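Local coordinates for SPCC18.06c protein (Schizosaccharomyces pombe, PDB 2P51) that shortens mRNA poly(A) tails as the catalytic 3'-exoribonuclease of the CCR4-NOT complex, using divalent metal ions and releasing 5'-AMP, at residues S130-F134 against K135-E139; A246-F249 against F250-S254. All blocks are in the same frame, centred on the assembly; numbering follows the deposited sequence.

How the contacts relate
Contacts 1 and 2 are both local, partly buried stretches of this DEDD nuclease, and their centres lie about 31 Å apart with no touch between them. Contact 1 is a helix start: residues 130-134 link helix 121-129 to helix 134-140, with the polar cap and lysines on the exposed side and Ile132, Phe134 and His137 on the inner side. Contact 2 lies in the second half of helix 238-257, has no exposed residue among those that touch, and packs apolar and aromatic groups against strand 47-53 and helices 206-213 and 220-226. Ile132 of contact 1 comes within about 5 Å of the Glu53 side chain, whereas contact 2 is tied to the metal site only through its helix, which bears Asp241 further back.

Contact 1 (S130-F134 against K135-E139); sequences SGIDF and KKHQE
With CG anti to the backbone N (chi1 -177°), Asp133 brings its carboxylate back over the first turn of helix 134-140 as the N-cap, and its OD1 accepts from Lys136 N at 3.2 Å. The amide meets OD1 from well above the carboxylate plane, 70° out of it. A water gives a second bond to Asp133 OD1, at 3.0 Å, and accepts from Lys135 N, tying another first-turn amide to the cap through solvent. Lys136 CB packs on Asp133 CG at 3.5 Å; the extended lysine runs on to Trp27, a cation-pi partner. The peptide oxygen of the cap starts the helical bonding, His137 N to Asp133 O being 3.0 Å with an angle of 158° at the hydrogen, while His137 CD2 brings the imidazole edge to the same Asp133 O at 3.1 Å. Ile132 CG2 sits over the centre of one face of the Phe134 ring and meets His137 NE2 obliquely at 3.6 Å, in a buried patch whose isoleucine side chain is about 5 Å from that of the metal ligand Glu53. His137 is held at both nitrogens: ND1 bonds Phe110 O, and NE2 lies 2.8 Å from a water that accepts from Asp133 N.

Contact 2 (A246-F249 against F250-S254); sequences ARIF and FEIRS
Helix 238-257 of the DEDD nuclease fold bears the metal ligand Asp241 in its first turn, and two turns further on Phe249 and Phe250 form a T-shaped pair. The Phe249 edge is directed at a face of Phe250, CD2 standing over the ring centre, with centroids 5.2 Å apart and planes at 78°. The two first torsions differ, which turns the rings of these adjacent residues toward one another: Phe249 has CG anti to the backbone N (173°), Phe250 anti to the carbonyl carbon (-73°). Phe250 N bonds back to Ala246 O at 3.1 Å, and its CD2 lies 3.1 Å from that same Ala246 O. Phe250 also turns its CD1 over the guanidinium centre of Arg253, 3.7 Å from Arg253 CZ; bonds from the arginine to Glu95 O and Glu96 fix that group. An alanine in place of Phe250 would probably leave the Phe249 edge without its aromatic face, open a gap beside Val47 of strand 47-53 and uncover one side of the Arg253 guanidinium. On another side of the helix, Ile248 and Ile252 pack together against Ile206 of helix 206-213. Ile252 N bonds Ile248 O at 2.9 Å, and their side chains meet tightly, Ile248 CG2 lying 3.3 Å from Ile252 CD1.

Contact 1 (S130-F134 against K135-E139)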
loop_
_atom_site.group_PDB
_atom_site.type_symbol
_atom_site.label_atom_id
_atom_site.label_comp_id
_atom_site.label_asym_id
_atom_site.label_seq_id
_atom_site.Cartn_x
_atom_site.Cartn_y
_atom_site.Cartn_z
ATOM N N SER A 130 -10.185 -8.094 -12.431
ATOM C CA SER A 130 -8.739 -8.092 -12.185
ATOM C C SER A 130 -8.288 -9.361 -11.489
ATOM O O SER A 130 -7.073 -9.536 -11.312
ATOM C CB SER A 130 -8.345 -6.856 -11.371
ATOM O OG SER A 130 -8.578 -5.693 -12.139
ATOM N N GLY A 131 -9.250 -10.221 -11.099
ATOM C CA GLY A 131 -8.927 -11.517 -10.523
ATOM C C GLY A 131 -9.205 -11.781 -9.062
ATOM O O GLY A 131 -8.916 -12.857 -8.478
ATOM N N ILE A 132 -9.818 -10.849 -8.331
ATOM C CA ILE A 132 -10.231 -11.092 -6.945
ATOM C C ILE A 132 -11.285 -12.180 -6.871
ATOM O O ILE A 132 -12.281 -12.151 -7.607
ATOM C CB ILE A 132 -10.804 -9.810 -6.287
ATOM C CG1 ILE A 132 -9.787 -8.660 -6.221
ATOM C CG2 ILE A 132 -11.367 -10.095 -4.905
ATOM C CD1 ILE A 132 -8.563 -8.977 -5.418
ATOM N N ASP A 133 -11.025 -13.112 -5.957
ATOM C CA ASP A 133 -11.966 -14.216 -5.664
ATOM C C ASP A 133 -12.816 -13.848 -4.467
ATOM O O ASP A 133 -12.515 -14.160 -3.314
ATOM C CB ASP A 133 -11.134 -15.490 -5.477
ATOM C CG ASP A 133 -11.973 -16.714 -5.255
ATOM O OD1 ASP A 133 -13.215 -16.632 -5.050
ATOM O OD2 ASP A 133 -11.418 -17.846 -5.285
ATOM N N PHE A 134 -13.897 -13.118 -4.742
ATOM C CA PHE A 134 -14.656 -12.593 -3.605
ATOM C C PHE A 134 -15.204 -13.699 -2.716
ATOM O O PHE A 134 -15.303 -13.555 -1.503
ATOM C CB PHE A 134 -15.757 -11.650 -4.152
ATOM C CG PHE A 134 -15.201 -10.236 -4.369
ATOM C CD1 PHE A 134 -14.965 -9.397 -3.289
ATOM C CD2 PHE A 134 -14.923 -9.743 -5.644
ATOM C CE1 PHE A 134 -14.462 -8.106 -3.426
ATOM C CE2 PHE A 134 -14.385 -8.473 -5.815
ATOM C CZ PHE A 134 -14.136 -7.647 -4.700
ATOM N N LYS A 135 -15.582 -14.857 -3.286
ATOM C CA LYS A 135 -16.125 -15.893 -2.442
ATOM C C LYS A 135 -15.070 -16.356 -1.429
ATOM O O LYS A 135 -15.307 -16.605 -0.263
ATOM C CB LYS A 135 -16.600 -17.093 -3.272
ATOM C CG LYS A 135 -17.203 -18.216 -2.427
ATOM C CD LYS A 135 -17.710 -19.380 -3.215
ATOM C CE LYS A 135 -18.712 -19.172 -4.364
ATOM N NZ LYS A 135 -18.112 -19.814 -5.557
ATOM N N LYS A 136 -13.822 -16.457 -1.883
ATOM C CA LYS A 136 -12.736 -16.878 -1.010
ATOM C C LYS A 136 -12.439 -15.818 0.034
ATOM O O LYS A 136 -12.137 -16.205 1.180
ATOM C CB LYS A 136 -11.482 -17.232 -1.808
ATOM C CG LYS A 136 -10.569 -18.142 -1.002
ATOM C CD LYS A 136 -9.482 -18.736 -1.888
ATOM C CE LYS A 136 -8.396 -19.432 -1.061
ATOM N NZ LYS A 136 -7.330 -20.031 -1.923
ATOM N N HIS A 137 -12.546 -14.535 -0.313
ATOM C CA HIS A 137 -12.352 -13.521 0.719
ATOM C C HIS A 137 -13.446 -13.660 1.782
ATOM O O HIS A 137 -13.204 -13.352 2.962
ATOM C CB HIS A 137 -12.405 -12.116 0.142
ATOM C CG HIS A 137 -11.185 -11.702 -0.639
ATOM N ND1 HIS A 137 -10.292 -10.725 -0.196
ATOM C CD2 HIS A 137 -10.717 -12.124 -1.846
ATOM C CE1 HIS A 137 -9.325 -10.569 -1.095
ATOM N NE2 HIS A 137 -9.568 -11.416 -2.096
ATOM N N GLN A 138 -14.644 -14.119 1.378
ATOM C CA GLN A 138 -15.706 -14.206 2.380
ATOM C C GLN A 138 -15.419 -15.388 3.296
ATOM O O GLN A 138 -15.646 -15.360 4.509
ATOM C CB GLN A 138 -17.080 -14.319 1.707
ATOM C CG GLN A 138 -18.172 -14.267 2.786
ATOM C CD GLN A 138 -19.552 -14.362 2.170
ATOM O OE1 GLN A 138 -19.804 -13.750 1.123
ATOM N NE2 GLN A 138 -20.470 -15.102 2.780
ATOM N N GLU A 139 -14.885 -16.455 2.703
ATOM C CA GLU A 139 -14.644 -17.669 3.461
ATOM C C GLU A 139 -13.367 -17.640 4.306
ATOM O O GLU A 139 -13.488 -18.034 5.484
ATOM C CB GLU A 139 -14.535 -18.905 2.541
ATOM C CG GLU A 139 -15.843 -19.348 1.953
ATOM C CD GLU A 139 -16.887 -19.688 3.016
ATOM O OE1 GLU A 139 -16.604 -20.564 3.864
ATOM O OE2 GLU A 139 -17.965 -19.037 2.952
HETATM O O HOH W 1 -8.339 -12.673 -4.229
HETATM O O HOH W 2 -15.711 -15.442 -6.126
#

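Contact 2 (A246-F249 against F250-S254)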
loop_
_atom_site.group_PDB
_atom_site.type_symbol
_atom_site.label_atom_id
_atom_site.label_comp_id
_atom_site.label_asym_id
_atom_site.label_seq_id
_atom_site.Cartn_x
_atom_site.Cartn_y
_atom_site.Cartn_z
ATOM N N ALA A 246 7.904 -1.090 -6.148
ATOM C CA ALA A 246 9.327 -1.251 -5.742
ATOM C C ALA A 246 10.254 -1.066 -6.930
ATOM O O ALA A 246 11.287 -0.360 -6.891
ATOM C CB ALA A 246 9.540 -2.633 -5.154
ATOM N N ARG A 247 9.914 -1.743 -8.037
ATOM C CA ARG A 247 10.837 -1.688 -9.178
ATOM C C ARG A 247 10.920 -0.279 -9.745
ATOM O O ARG A 247 12.034 0.164 -10.110
ATOM C CB ARG A 247 10.405 -2.701 -10.266
ATOM C CG ARG A 247 10.408 -4.100 -9.671
ATOM C CD ARG A 247 10.007 -5.144 -10.673
ATOM N NE ARG A 247 10.639 -6.391 -10.194
ATOM C CZ ARG A 247 10.489 -7.522 -10.882
ATOM N NH1 ARG A 247 9.749 -7.461 -11.991
ATOM N NH2 ARG A 247 11.095 -8.585 -10.376
ATOM N N ILE A 248 9.821 0.453 -9.843
ATOM C CA ILE A 248 9.893 1.849 -10.307
ATOM C C ILE A 248 10.737 2.710 -9.353
ATOM O O ILE A 248 11.516 3.582 -9.798
ATOM C CB ILE A 248 8.479 2.403 -10.517
ATOM C CG1 ILE A 248 7.749 1.789 -11.732
ATOM C CG2 ILE A 248 8.505 3.923 -10.647
ATOM C CD1 ILE A 248 6.245 2.036 -11.536
ATOM N N PHE A 249 10.568 2.463 -8.047
ATOM C CA PHE A 249 11.332 3.283 -7.096
ATOM C C PHE A 249 12.826 3.163 -7.360
ATOM O O PHE A 249 13.527 4.173 -7.444
ATOM C CB PHE A 249 11.029 2.890 -5.628
ATOM C CG PHE A 249 11.949 3.619 -4.642
ATOM C CD1 PHE A 249 11.734 4.955 -4.347
ATOM C CD2 PHE A 249 13.012 2.937 -4.045
ATOM C CE1 PHE A 249 12.568 5.613 -3.447
ATOM C CE2 PHE A 249 13.843 3.603 -3.148
ATOM C CZ PHE A 249 13.636 4.932 -2.858
ATOM N N PHE A 250 13.338 1.929 -7.506
ATOM C CA PHE A 250 14.805 1.795 -7.636
ATOM C C PHE A 250 15.254 2.387 -8.976
ATOM O O PHE A 250 16.353 2.969 -9.076
ATOM C CB PHE A 250 15.242 0.351 -7.448
ATOM C CG PHE A 250 15.125 -0.002 -5.950
ATOM C CD1 PHE A 250 16.106 0.426 -5.080
ATOM C CD2 PHE A 250 14.031 -0.727 -5.469
ATOM C CE1 PHE A 250 16.023 0.134 -3.719
ATOM C CE2 PHE A 250 13.956 -1.049 -4.124
ATOM C CZ PHE A 250 14.951 -0.627 -3.270
ATOM N N GLU A 251 14.389 2.255 -9.997
ATOM C CA GLU A 251 14.821 2.800 -11.304
ATOM C C GLU A 251 14.833 4.320 -11.256
ATOM O O GLU A 251 15.763 4.931 -11.822
ATOM C CB GLU A 251 13.894 2.290 -12.422
ATOM C CG GLU A 251 14.356 2.682 -13.814
ATOM C CD GLU A 251 15.718 2.169 -14.232
ATOM O OE1 GLU A 251 16.178 1.200 -13.581
ATOM O OE2 GLU A 251 16.313 2.724 -15.193
ATOM N N ILE A 252 13.861 4.972 -10.647
ATOM C CA ILE A 252 13.824 6.432 -10.501
ATOM C C ILE A 252 14.999 6.904 -9.663
ATOM O O ILE A 252 15.680 7.905 -9.943
ATOM C CB ILE A 252 12.454 6.787 -9.829
ATOM C CG1 ILE A 252 11.300 6.688 -10.846
ATOM C CG2 ILE A 252 12.497 8.075 -9.057
ATOM C CD1 ILE A 252 10.004 6.765 -9.961
ATOM N N ARG A 253 15.291 6.148 -8.566
ATOM C CA ARG A 253 16.420 6.504 -7.714
ATOM C C ARG A 253 17.705 6.479 -8.529
ATOM O O ARG A 253 18.565 7.357 -8.422
ATOM C CB ARG A 253 16.548 5.508 -6.564
ATOM C CG ARG A 253 17.522 5.992 -5.497
ATOM C CD ARG A 253 17.575 4.985 -4.342
ATOM N NE ARG A 253 18.340 3.824 -4.804
ATOM C CZ ARG A 253 18.740 2.854 -3.972
ATOM N NH1 ARG A 253 18.431 2.880 -2.663
ATOM N NH2 ARG A 253 19.435 1.861 -4.510
ATOM N N SER A 254 17.871 5.449 -9.366
ATOM C CA SER A 254 19.073 5.378 -10.209
ATOM C C SER A 254 19.135 6.449 -11.278
ATOM O O SER A 254 20.183 7.072 -11.480
ATOM C CB SER A 254 19.069 3.992 -10.880
ATOM O OG SER A 254 20.192 3.894 -11.729
#